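Local structure of COG0546: Predicted phosphatases (Streptococcus pneumoniae, 2AH5) at residues I175-G183 and Q194-V205; G13-N24 and E82-L93. The protein is of unknown function but probably acts as a phosphatase of the haloacid dehalogenase-like hydrolase family. One frame throughout, in Å; residues are numbered along the deposited sequence.

From the N terminus, the chain first passes through G13-N24, just beyond the strand 6-9, and enters the helix 19-33. It returns at E82-L93, so contact 2 closes a largely helical excursion of 57 residues. The chain then builds more of the parallel sheet before contact 1 joins I175-G183 to Q194-V205 across ten residues that include the helix 187-191. The two closures follow in series, neither enclosing nor crossing the other, with centres about 16 Å apart. They touch: W182 NE1 of contact 1 lies 2.8 Å from T14 O of contact 2, probably as a hydrogen bond, linking the end of the strand 176-180, next to the sheet edge, to the base of the helical insertion.

Contact 1 (I175-G183 and Q194-V205); sequences IQKLAITWG and QPDYIAHKPLEV
W182 lays its indole against P202, beside the last pairing of a parallel beta-alpha-beta unit in which strands 176-180 and 197-199 run at 22° to each other; 197-199 is the outermost strand on this side of the Rossmann-like sheet of the HAD fold. P202 CG stands 3.9 Å from the centroid of the six-membered ring and close to its normal, a CH-pi contact over the face. The opposite face takes I180 CD1 over its centre, so the indole is sandwiched between aliphatic groups, while V205 CG2 approaches the ring edge in plane. With CG between the backbone N and the carbonyl carbon (chi1 67°), the tryptophan turns toward the backbone at K201-P202; its NE1 is turned to T14 O and its ring meets F86 edge-to-face.

Between the strands, A179 bonds through both its N and its O to the one strand 197-199, straddling I198: its N donates to Y197 O, and its O receives A199 N at 2.9 Å nearly in line with the carbonyl. T181 N then continues the pattern to A199 O. On one face of the sheet, L178 lies alongside Y197, pointing the same way, with CD1 3.8 Å from Y197 CD2; Y197 OH donates to E204 O, further along the same segment. On the other, A179 CB packs on the ring of P195, and I198 CD1 crosses toward T181 CG2.

At the start of the pairing, D196 meets K177 twice through the backbone of the lysine. D196 N donates to K177 O at 2.7 Å, and K177 N reaches the anti lone pair of D196 OD2 at 166°. The lysine chain bends at its end, bringing NZ 2.9 Å from Q194 O, above the carbonyl plane, and a water bridges K177 NZ to D196 OD2.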
loop_
_atom_site.group_PDB
_atom_site.type_symbol
_atom_site.label_atom_id
_atom_site.label_comp_id
_atom_site.label_asym_id
_atom_site.label_seq_id
_atom_site.Cartn_x
_atom_site.Cartn_y
_atom_site.Cartn_z
ATOM N N ILE A 175 5.021 0.945 15.891
ATOM C CA ILE A 175 5.158 2.299 15.310
ATOM C C ILE A 175 3.794 2.988 15.355
ATOM O O ILE A 175 2.761 2.331 15.546
ATOM C CB ILE A 175 5.708 2.286 13.851
ATOM C CG1 ILE A 175 4.710 1.613 12.903
ATOM C CG2 ILE A 175 7.091 1.566 13.770
ATOM C CD1 ILE A 175 5.035 1.793 11.421
ATOM N N GLN A 176 3.772 4.302 15.176
ATOM C CA GLN A 176 2.493 4.996 15.158
ATOM C C GLN A 176 1.781 4.726 13.812
ATOM O O GLN A 176 2.402 4.267 12.851
ATOM C CB GLN A 176 2.692 6.481 15.361
ATOM C CG GLN A 176 2.998 6.897 16.822
ATOM C CD GLN A 176 3.058 8.386 16.959
ATOM O OE1 GLN A 176 2.198 9.098 16.432
ATOM N NE2 GLN A 176 4.088 8.884 17.640
ATOM N N LYS A 177 0.479 5.000 13.771
ATOM C CA LYS A 177 -0.355 4.728 12.586
ATOM C C LYS A 177 -1.202 5.945 12.281
ATOM O O LYS A 177 -1.886 6.490 13.169
ATOM C CB LYS A 177 -1.222 3.458 12.754
ATOM C CG LYS A 177 -1.533 3.074 14.212
ATOM C CD LYS A 177 -2.567 1.949 14.309
ATOM C CE LYS A 177 -2.507 1.211 15.639
ATOM N NZ LYS A 177 -2.955 2.052 16.811
ATOM N N LEU A 178 -1.115 6.377 11.024
ATOM C CA LEU A 178 -1.890 7.491 10.518
ATOM C C LEU A 178 -2.798 6.970 9.401
ATOM O O LEU A 178 -2.312 6.571 8.316
ATOM C CB LEU A 178 -0.962 8.583 9.989
ATOM C CG LEU A 178 -1.588 9.974 9.738
ATOM C CD1 LEU A 178 -0.499 11.025 9.737
ATOM C CD2 LEU A 178 -2.433 10.054 8.474
ATOM N N ALA A 179 -4.103 6.942 9.674
ATOM C CA ALA A 179 -5.074 6.392 8.719
ATOM C C ALA A 179 -5.442 7.430 7.666
ATOM O O ALA A 179 -5.691 8.585 7.995
ATOM C CB ALA A 179 -6.366 5.911 9.439
ATOM N N ILE A 180 -5.522 7.000 6.410
ATOM C CA ILE A 180 -5.995 7.890 5.347
ATOM C C ILE A 180 -7.213 7.280 4.677
ATOM O O ILE A 180 -7.314 6.051 4.557
ATOM C CB ILE A 180 -4.879 8.271 4.334
ATOM C CG1 ILE A 180 -4.490 7.085 3.409
ATOM C CG2 ILE A 180 -3.695 8.948 5.103
ATOM C CD1 ILE A 180 -5.355 6.987 2.113
ATOM N N THR A 181 -8.152 8.132 4.268
ATOM C CA THR A 181 -9.455 7.638 3.825
ATOM C C THR A 181 -9.778 7.978 2.369
ATOM O O THR A 181 -10.907 7.733 1.920
ATOM C CB THR A 181 -10.594 8.169 4.735
ATOM O OG1 THR A 181 -10.644 9.592 4.620
ATOM C CG2 THR A 181 -10.348 7.813 6.203
ATOM N N TRP A 182 -8.812 8.568 1.653
ATOM C CA TRP A 182 -8.968 8.880 0.216
ATOM C C TRP A 182 -8.671 7.652 -0.652
ATOM O O TRP A 182 -8.762 7.715 -1.893
ATOM C CB TRP A 182 -8.080 10.067 -0.209
ATOM C CG TRP A 182 -6.598 9.807 -0.160
ATOM C CD1 TRP A 182 -5.864 9.030 -1.025
ATOM C CD2 TRP A 182 -5.663 10.352 0.779
ATOM N NE1 TRP A 182 -4.531 9.056 -0.670
ATOM C CE2 TRP A 182 -4.381 9.847 0.440
ATOM C CE3 TRP A 182 -5.785 11.204 1.885
ATOM C CZ2 TRP A 182 -3.231 10.156 1.173
ATOM C CZ3 TRP A 182 -4.634 11.514 2.617
ATOM C CH2 TRP A 182 -3.374 10.998 2.256
ATOM N N GLY A 183 -8.304 6.551 -0.002
ATOM C CA GLY A 183 -7.806 5.361 -0.699
ATOM C C GLY A 183 -8.758 4.187 -0.699
ATOM O O GLY A 183 -9.984 4.362 -0.783
ATOM N N GLN A 194 -7.788 2.354 16.182
ATOM C CA GLN A 194 -7.310 3.478 17.016
ATOM C C GLN A 194 -6.059 4.178 16.412
ATOM O O GLN A 194 -4.970 4.192 17.037
ATOM C CB GLN A 194 -7.039 3.039 18.484
ATOM C CG GLN A 194 -8.278 2.514 19.250
ATOM C CD GLN A 194 -8.784 1.185 18.717
ATOM O OE1 GLN A 194 -8.032 0.206 18.614
ATOM N NE2 GLN A 194 -10.080 1.140 18.388
ATOM N N PRO A 195 -6.194 4.734 15.184
ATOM C CA PRO A 195 -5.044 5.452 14.628
ATOM C C PRO A 195 -4.669 6.668 15.457
ATOM O O PRO A 195 -5.512 7.267 16.142
ATOM C CB PRO A 195 -5.532 5.928 13.250
ATOM C CG PRO A 195 -7.011 5.877 13.319
ATOM C CD PRO A 195 -7.358 4.766 14.271
ATOM N N ASP A 196 -3.428 7.084 15.321
ATOM C CA ASP A 196 -2.915 8.245 16.038
ATOM C C ASP A 196 -3.359 9.563 15.441
ATOM O O ASP A 196 -3.374 10.590 16.113
ATOM C CB ASP A 196 -1.397 8.161 16.120
ATOM C CG ASP A 196 -0.944 6.951 16.914
ATOM O OD1 ASP A 196 -1.198 6.925 18.145
ATOM O OD2 ASP A 196 -0.416 5.997 16.310
ATOM N N TYR A 197 -3.719 9.523 14.163
ATOM C CA TYR A 197 -4.188 10.690 13.423
ATOM C C TYR A 197 -4.909 10.149 12.194
ATOM O O TYR A 197 -4.657 9.013 11.760
ATOM C CB TYR A 197 -3.004 11.554 13.013
ATOM C CG TYR A 197 -3.379 12.893 12.415
ATOM C CD1 TYR A 197 -3.600 14.025 13.233
ATOM C CD2 TYR A 197 -3.479 13.040 11.036
ATOM C CE1 TYR A 197 -3.926 15.268 12.670
ATOM C CE2 TYR A 197 -3.807 14.269 10.463
ATOM C CZ TYR A 197 -4.025 15.361 11.279
ATOM O OH TYR A 197 -4.361 16.544 10.664
ATOM N N ILE A 198 -5.821 10.948 11.640
ATOM C CA ILE A 198 -6.582 10.504 10.466
ATOM C C ILE A 198 -6.703 11.649 9.465
ATOM O O ILE A 198 -6.766 12.806 9.867
ATOM C CB ILE A 198 -7.983 9.910 10.845
ATOM C CG1 ILE A 198 -8.684 9.299 9.619
ATOM C CG2 ILE A 198 -8.841 10.935 11.521
ATOM C CD1 ILE A 198 -9.654 8.121 9.972
ATOM N N ALA A 199 -6.711 11.332 8.174
ATOM C CA ALA A 199 -6.807 12.358 7.133
ATOM C C ALA A 199 -7.657 11.889 5.983
ATOM O O ALA A 199 -7.439 10.804 5.451
ATOM C CB ALA A 199 -5.423 12.746 6.595
ATOM N N HIS A 200 -8.572 12.741 5.541
ATOM C CA HIS A 200 -9.319 12.426 4.319
ATOM C C HIS A 200 -8.745 13.090 3.054
ATOM O O HIS A 200 -9.184 12.792 1.939
ATOM C CB HIS A 200 -10.840 12.687 4.477
ATOM C CG HIS A 200 -11.229 14.132 4.512
ATOM N ND1 HIS A 200 -11.011 14.940 5.607
ATOM C CD2 HIS A 200 -11.869 14.902 3.600
ATOM C CE1 HIS A 200 -11.477 16.154 5.360
ATOM N NE2 HIS A 200 -11.991 16.160 4.143
ATOM N N LYS A 201 -7.777 13.988 3.250
ATOM C CA LYS A 201 -7.109 14.694 2.176
ATOM C C LYS A 201 -5.611 14.754 2.461
ATOM O O LYS A 201 -5.215 14.963 3.614
ATOM C CB LYS A 201 -7.606 16.143 2.075
ATOM C CG LYS A 201 -8.990 16.332 1.482
ATOM C CD LYS A 201 -9.326 17.812 1.608
ATOM C CE LYS A 201 -10.107 18.342 0.402
ATOM N NZ LYS A 201 -10.383 19.810 0.555
ATOM N N PRO A 202 -4.777 14.611 1.421
ATOM C CA PRO A 202 -3.326 14.599 1.651
ATOM C C PRO A 202 -2.786 15.737 2.503
ATOM O O PRO A 202 -1.990 15.465 3.391
ATOM C CB PRO A 202 -2.749 14.632 0.231
ATOM C CG PRO A 202 -3.793 13.842 -0.552
ATOM C CD PRO A 202 -5.085 14.398 -0.008
ATOM N N LEU A 203 -3.200 16.991 2.273
ATOM C CA LEU A 203 -2.592 18.113 3.035
ATOM C C LEU A 203 -3.010 18.180 4.507
ATOM O O LEU A 203 -2.308 18.778 5.366
ATOM C CB LEU A 203 -2.710 19.475 2.311
ATOM C CG LEU A 203 -2.138 19.541 0.884
ATOM C CD1 LEU A 203 -2.178 20.986 0.351
ATOM C CD2 LEU A 203 -0.725 18.976 0.774
ATOM N N GLU A 204 -4.084 17.468 4.839
ATOM C CA GLU A 204 -4.469 17.312 6.235
ATOM C C GLU A 204 -3.365 16.527 7.050
ATOM O O GLU A 204 -3.187 16.718 8.252
ATOM C CB GLU A 204 -5.790 16.586 6.256
ATOM C CG GLU A 204 -6.496 16.625 7.554
ATOM C CD GLU A 204 -7.839 15.919 7.474
ATOM O OE1 GLU A 204 -8.223 15.428 6.374
ATOM O OE2 GLU A 204 -8.479 15.858 8.533
ATOM N N VAL A 205 -2.606 15.692 6.343
ATOM C CA VAL A 205 -1.545 14.880 6.964
ATOM C C VAL A 205 -0.502 15.779 7.631
ATOM O O VAL A 205 0.083 15.450 8.660
ATOM C CB VAL A 205 -0.856 13.969 5.923
ATOM C CG1 VAL A 205 0.376 13.305 6.526
ATOM C CG2 VAL A 205 -1.817 12.873 5.422
HETATM O O HOH W 1 -0.661 3.601 17.659
#

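Contact 2 (G13-N24 and E82-L93); sequences GTLVDSSIGIHN and EAQLFPQIIDLL
D17 lies over one face of the F86 ring, its CB 3.6 Å from the centroid and 15° off the normal, a CH-pi contact. CG of D17 is anti to the backbone N (chi1 -174°), which carries the carboxylate over the rim of the ring with the two planes only 7° apart. OD1 is held by two donors: S19 OG on its syn lone pair at 2.7 Å, and S19 N nearly along the C-O bond, closing an Asx turn.

The backbones form a short two-stranded antiparallel pairing of strands far apart in sequence. D17 and Q84 form the hydrogen-bonded pair, with D17 N 2.7 Å from Q84 O and Q84 N donating in return to D17 O, from above the carbonyl plane; F86 N adds a bond to L15 O. V16 and L85 are the non-hydrogen-bonded pair; their side chains diverge, yet V16 CG2 still meets L85 CD2 at 4.1 Å. L15 sends CD2 to I89 CG2 and L93 CD2, crossing both at about a right angle.

At the other end G21 N donates to E82 O in the carbonyl plane. E82, extended beyond CG, offers OE1 to N24 ND2 at 3.0 Å, from above the carboxylate plane; Y74 OH also bonds to OE1. This two-stranded antiparallel pairing, immediately after what appears to be the DxDx(T/V) motif, is consistent with the flap and cap-domain hinge of HAD phosphatases.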
loop_
_atom_site.group_PDB
_atom_site.type_symbol
_atom_site.label_atom_id
_atom_site.label_comp_id
_atom_site.label_asym_id
_atom_site.label_seq_id
_atom_site.Cartn_x
_atom_site.Cartn_y
_atom_site.Cartn_z
ATOM N N GLY A 13 -3.112 2.669 -2.999
ATOM C CA GLY A 13 -4.212 3.106 -2.157
ATOM C C GLY A 13 -3.877 4.245 -1.222
ATOM O O GLY A 13 -4.750 4.756 -0.552
ATOM N N THR A 14 -2.609 4.648 -1.187
ATOM C CA THR A 14 -2.180 5.749 -0.333
ATOM C C THR A 14 -1.498 6.838 -1.183
ATOM O O THR A 14 -2.038 7.938 -1.350
ATOM C CB THR A 14 -1.239 5.213 0.784
ATOM O OG1 THR A 14 -1.979 4.341 1.646
ATOM C CG2 THR A 14 -0.650 6.344 1.591
ATOM N N LEU A 15 -0.338 6.518 -1.750
ATOM C CA LEU A 15 0.343 7.423 -2.676
ATOM C C LEU A 15 -0.247 7.293 -4.081
ATOM O O LEU A 15 -0.422 8.292 -4.801
ATOM C CB LEU A 15 1.851 7.120 -2.711
ATOM C CG LEU A 15 2.579 7.250 -1.373
ATOM C CD1 LEU A 15 3.974 6.654 -1.428
ATOM C CD2 LEU A 15 2.632 8.713 -0.940
ATOM N N VAL A 16 -0.583 6.056 -4.438
ATOM C CA VAL A 16 -0.842 5.714 -5.829
ATOM C C VAL A 16 -2.253 5.193 -5.989
ATOM O O VAL A 16 -2.633 4.225 -5.339
ATOM C CB VAL A 16 0.201 4.695 -6.405
ATOM C CG1 VAL A 16 -0.171 4.352 -7.841
ATOM C CG2 VAL A 16 1.627 5.310 -6.365
ATOM N N ASP A 17 -3.027 5.856 -6.847
ATOM C CA ASP A 17 -4.294 5.318 -7.282
ATOM C C ASP A 17 -4.057 4.280 -8.378
ATOM O O ASP A 17 -4.119 4.582 -9.586
ATOM C CB ASP A 17 -5.272 6.418 -7.757
ATOM C CG ASP A 17 -6.641 5.859 -8.074
ATOM O OD1 ASP A 17 -6.790 4.618 -8.032
ATOM O OD2 ASP A 17 -7.568 6.640 -8.360
ATOM N N SER A 18 -3.817 3.052 -7.940
ATOM C CA SER A 18 -3.489 1.953 -8.852
ATOM C C SER A 18 -4.773 1.207 -9.262
ATOM O O SER A 18 -4.689 0.127 -9.866
ATOM C CB SER A 18 -2.516 0.999 -8.160
ATOM O OG SER A 18 -2.897 0.800 -6.803
ATOM N N SER A 19 -5.944 1.741 -8.887
ATOM C CA SER A 19 -7.215 0.969 -8.996
ATOM C C SER A 19 -7.563 0.498 -10.409
ATOM O O SER A 19 -8.016 -0.627 -10.557
ATOM C CB SER A 19 -8.427 1.712 -8.404
ATOM O OG SER A 19 -8.668 2.924 -9.099
ATOM N N ILE A 20 -7.372 1.334 -11.428
ATOM C CA ILE A 20 -7.704 0.894 -12.805
ATOM C C ILE A 20 -6.906 -0.364 -13.208
ATOM O O ILE A 20 -7.479 -1.338 -13.695
ATOM C CB ILE A 20 -7.588 2.018 -13.873
ATOM C CG1 ILE A 20 -8.535 3.184 -13.531
ATOM C CG2 ILE A 20 -7.967 1.467 -15.263
ATOM C CD1 ILE A 20 -8.243 4.455 -14.253
ATOM N N GLY A 21 -5.594 -0.350 -13.007
ATOM C CA GLY A 21 -4.767 -1.511 -13.352
ATOM C C GLY A 21 -5.034 -2.757 -12.510
ATOM O O GLY A 21 -4.950 -3.874 -13.025
ATOM N N ILE A 22 -5.321 -2.594 -11.211
ATOM C CA ILE A 22 -5.655 -3.742 -10.356
ATOM C C ILE A 22 -6.987 -4.334 -10.818
ATOM O O ILE A 22 -7.087 -5.542 -11.049
ATOM C CB ILE A 22 -5.704 -3.330 -8.854
ATOM C CG1 ILE A 22 -4.313 -2.868 -8.392
ATOM C CG2 ILE A 22 -6.192 -4.493 -7.961
ATOM C CD1 ILE A 22 -4.324 -2.227 -6.959
ATOM N N HIS A 23 -7.976 -3.460 -11.003
ATOM C CA HIS A 23 -9.286 -3.887 -11.493
ATOM C C HIS A 23 -9.127 -4.643 -12.806
ATOM O O HIS A 23 -9.689 -5.722 -12.961
ATOM C CB HIS A 23 -10.209 -2.686 -11.694
ATOM C CG HIS A 23 -11.615 -3.050 -12.062
ATOM N ND1 HIS A 23 -11.997 -3.305 -13.363
ATOM C CD2 HIS A 23 -12.728 -3.199 -11.307
ATOM C CE1 HIS A 23 -13.289 -3.586 -13.395
ATOM N NE2 HIS A 23 -13.758 -3.518 -12.162
ATOM N N ASN A 24 -8.390 -4.067 -13.754
ATOM C CA ASN A 24 -8.176 -4.708 -15.054
ATOM C C ASN A 24 -7.455 -6.057 -14.967
ATOM O O ASN A 24 -7.751 -7.015 -15.726
ATOM C CB ASN A 24 -7.430 -3.767 -16.006
ATOM C CG ASN A 24 -8.305 -2.625 -16.527
ATOM O OD1 ASN A 24 -9.521 -2.606 -16.327
ATOM N ND2 ASN A 24 -7.667 -1.654 -17.192
ATOM N N GLU A 82 -1.423 1.381 -15.479
ATOM C CA GLU A 82 -2.777 1.891 -15.324
ATOM C C GLU A 82 -2.946 2.341 -13.874
ATOM O O GLU A 82 -3.666 1.716 -13.068
ATOM C CB GLU A 82 -3.789 0.816 -15.721
ATOM C CG GLU A 82 -3.548 0.365 -17.177
ATOM C CD GLU A 82 -4.503 -0.701 -17.658
ATOM O OE1 GLU A 82 -4.717 -1.705 -16.947
ATOM O OE2 GLU A 82 -5.040 -0.523 -18.777
ATOM N N ALA A 83 -2.264 3.449 -13.581
ATOM C CA ALA A 83 -2.106 3.965 -12.229
ATOM C C ALA A 83 -1.718 5.442 -12.323
ATOM O O ALA A 83 -1.162 5.882 -13.337
ATOM C CB ALA A 83 -1.042 3.181 -11.498
ATOM N N GLN A 84 -2.041 6.198 -11.281
ATOM C CA GLN A 84 -1.796 7.625 -11.248
ATOM C C GLN A 84 -1.725 8.059 -9.783
ATOM O O GLN A 84 -2.376 7.461 -8.911
ATOM C CB GLN A 84 -2.905 8.363 -12.002
ATOM C CG GLN A 84 -4.274 8.312 -11.326
ATOM C CD GLN A 84 -5.413 8.789 -12.234
ATOM O OE1 GLN A 84 -5.731 8.147 -13.257
ATOM N NE2 GLN A 84 -6.040 9.895 -11.860
ATOM N N LEU A 85 -0.931 9.082 -9.487
ATOM C CA LEU A 85 -0.900 9.593 -8.119
ATOM C C LEU A 85 -2.266 10.115 -7.720
ATOM O O LEU A 85 -3.005 10.649 -8.561
ATOM C CB LEU A 85 0.123 10.719 -7.980
ATOM C CG LEU A 85 1.570 10.336 -8.285
ATOM C CD1 LEU A 85 2.453 11.570 -8.122
ATOM C CD2 LEU A 85 2.071 9.221 -7.380
ATOM N N PHE A 86 -2.604 9.985 -6.443
ATOM C CA PHE A 86 -3.778 10.686 -5.927
ATOM C C PHE A 86 -3.524 12.203 -5.972
ATOM O O PHE A 86 -2.374 12.640 -5.991
ATOM C CB PHE A 86 -4.097 10.241 -4.483
ATOM C CG PHE A 86 -4.778 8.916 -4.403
ATOM C CD1 PHE A 86 -6.143 8.789 -4.742
ATOM C CD2 PHE A 86 -4.081 7.782 -3.989
ATOM C CE1 PHE A 86 -6.781 7.557 -4.665
ATOM C CE2 PHE A 86 -4.735 6.524 -3.920
ATOM C CZ PHE A 86 -6.088 6.438 -4.254
ATOM N N PRO A 87 -4.599 13.011 -6.007
ATOM C CA PRO A 87 -4.397 14.475 -6.039
ATOM C C PRO A 87 -3.563 14.970 -4.851
ATOM O O PRO A 87 -3.671 14.388 -3.790
ATOM C CB PRO A 87 -5.819 15.008 -5.940
ATOM C CG PRO A 87 -6.682 13.890 -6.546
ATOM C CD PRO A 87 -6.029 12.631 -6.054
ATOM N N GLN A 88 -2.729 16.003 -5.035
ATOM C CA GLN A 88 -1.946 16.622 -3.939
ATOM C C GLN A 88 -0.826 15.737 -3.319
ATOM O O GLN A 88 -0.146 16.135 -2.348
ATOM C CB GLN A 88 -2.894 17.136 -2.829
ATOM C CG GLN A 88 -3.989 18.102 -3.291
ATOM C CD GLN A 88 -3.438 19.299 -4.046
ATOM O OE1 GLN A 88 -3.681 19.456 -5.247
ATOM N NE2 GLN A 88 -2.673 20.131 -3.353
ATOM N N ILE A 89 -0.617 14.537 -3.858
ATOM C CA ILE A 89 0.436 13.674 -3.307
ATOM C C ILE A 89 1.843 14.263 -3.495
ATOM O O ILE A 89 2.656 14.230 -2.571
ATOM C CB ILE A 89 0.367 12.204 -3.853
ATOM C CG1 ILE A 89 -0.860 11.482 -3.298
ATOM C CG2 ILE A 89 1.638 11.430 -3.479
ATOM C CD1 ILE A 89 -0.906 11.310 -1.720
ATOM N N ILE A 90 2.135 14.796 -4.684
ATOM C CA ILE A 90 3.426 15.474 -4.911
ATOM C C ILE A 90 3.634 16.588 -3.876
ATOM O O ILE A 90 4.710 16.676 -3.272
ATOM C CB ILE A 90 3.597 16.024 -6.362
ATOM C CG1 ILE A 90 3.635 14.886 -7.399
ATOM C CG2 ILE A 90 4.886 16.843 -6.488
ATOM C CD1 ILE A 90 4.937 14.089 -7.400
ATOM N N ASP A 91 2.606 17.423 -3.674
ATOM C CA ASP A 91 2.661 18.486 -2.638
ATOM C C ASP A 91 3.012 17.918 -1.256
ATOM O O ASP A 91 3.900 18.442 -0.566
ATOM C CB ASP A 91 1.361 19.280 -2.575
ATOM C CG ASP A 91 1.540 20.660 -1.921
ATOM O OD1 ASP A 91 2.704 21.182 -1.881
ATOM O OD2 ASP A 91 0.505 21.203 -1.467
ATOM N N LEU A 92 2.322 16.858 -0.861
ATOM C CA LEU A 92 2.534 16.242 0.457
ATOM C C LEU A 92 3.959 15.740 0.583
ATOM O O LEU A 92 4.633 15.965 1.603
ATOM C CB LEU A 92 1.573 15.054 0.637
ATOM C CG LEU A 92 1.802 14.242 1.907
ATOM C CD1 LEU A 92 1.573 15.101 3.157
ATOM C CD2 LEU A 92 0.862 13.040 1.864
ATOM N N LEU A 93 4.418 15.023 -0.440
ATOM C CA LEU A 93 5.796 14.513 -0.412
ATOM C C LEU A 93 6.882 15.603 -0.379
ATOM O O LEU A 93 7.820 15.505 0.408
ATOM C CB LEU A 93 6.038 13.579 -1.590
ATOM C CG LEU A 93 5.192 12.309 -1.571
ATOM C CD1 LEU A 93 5.437 11.515 -2.879
ATOM C CD2 LEU A 93 5.513 11.480 -0.303
#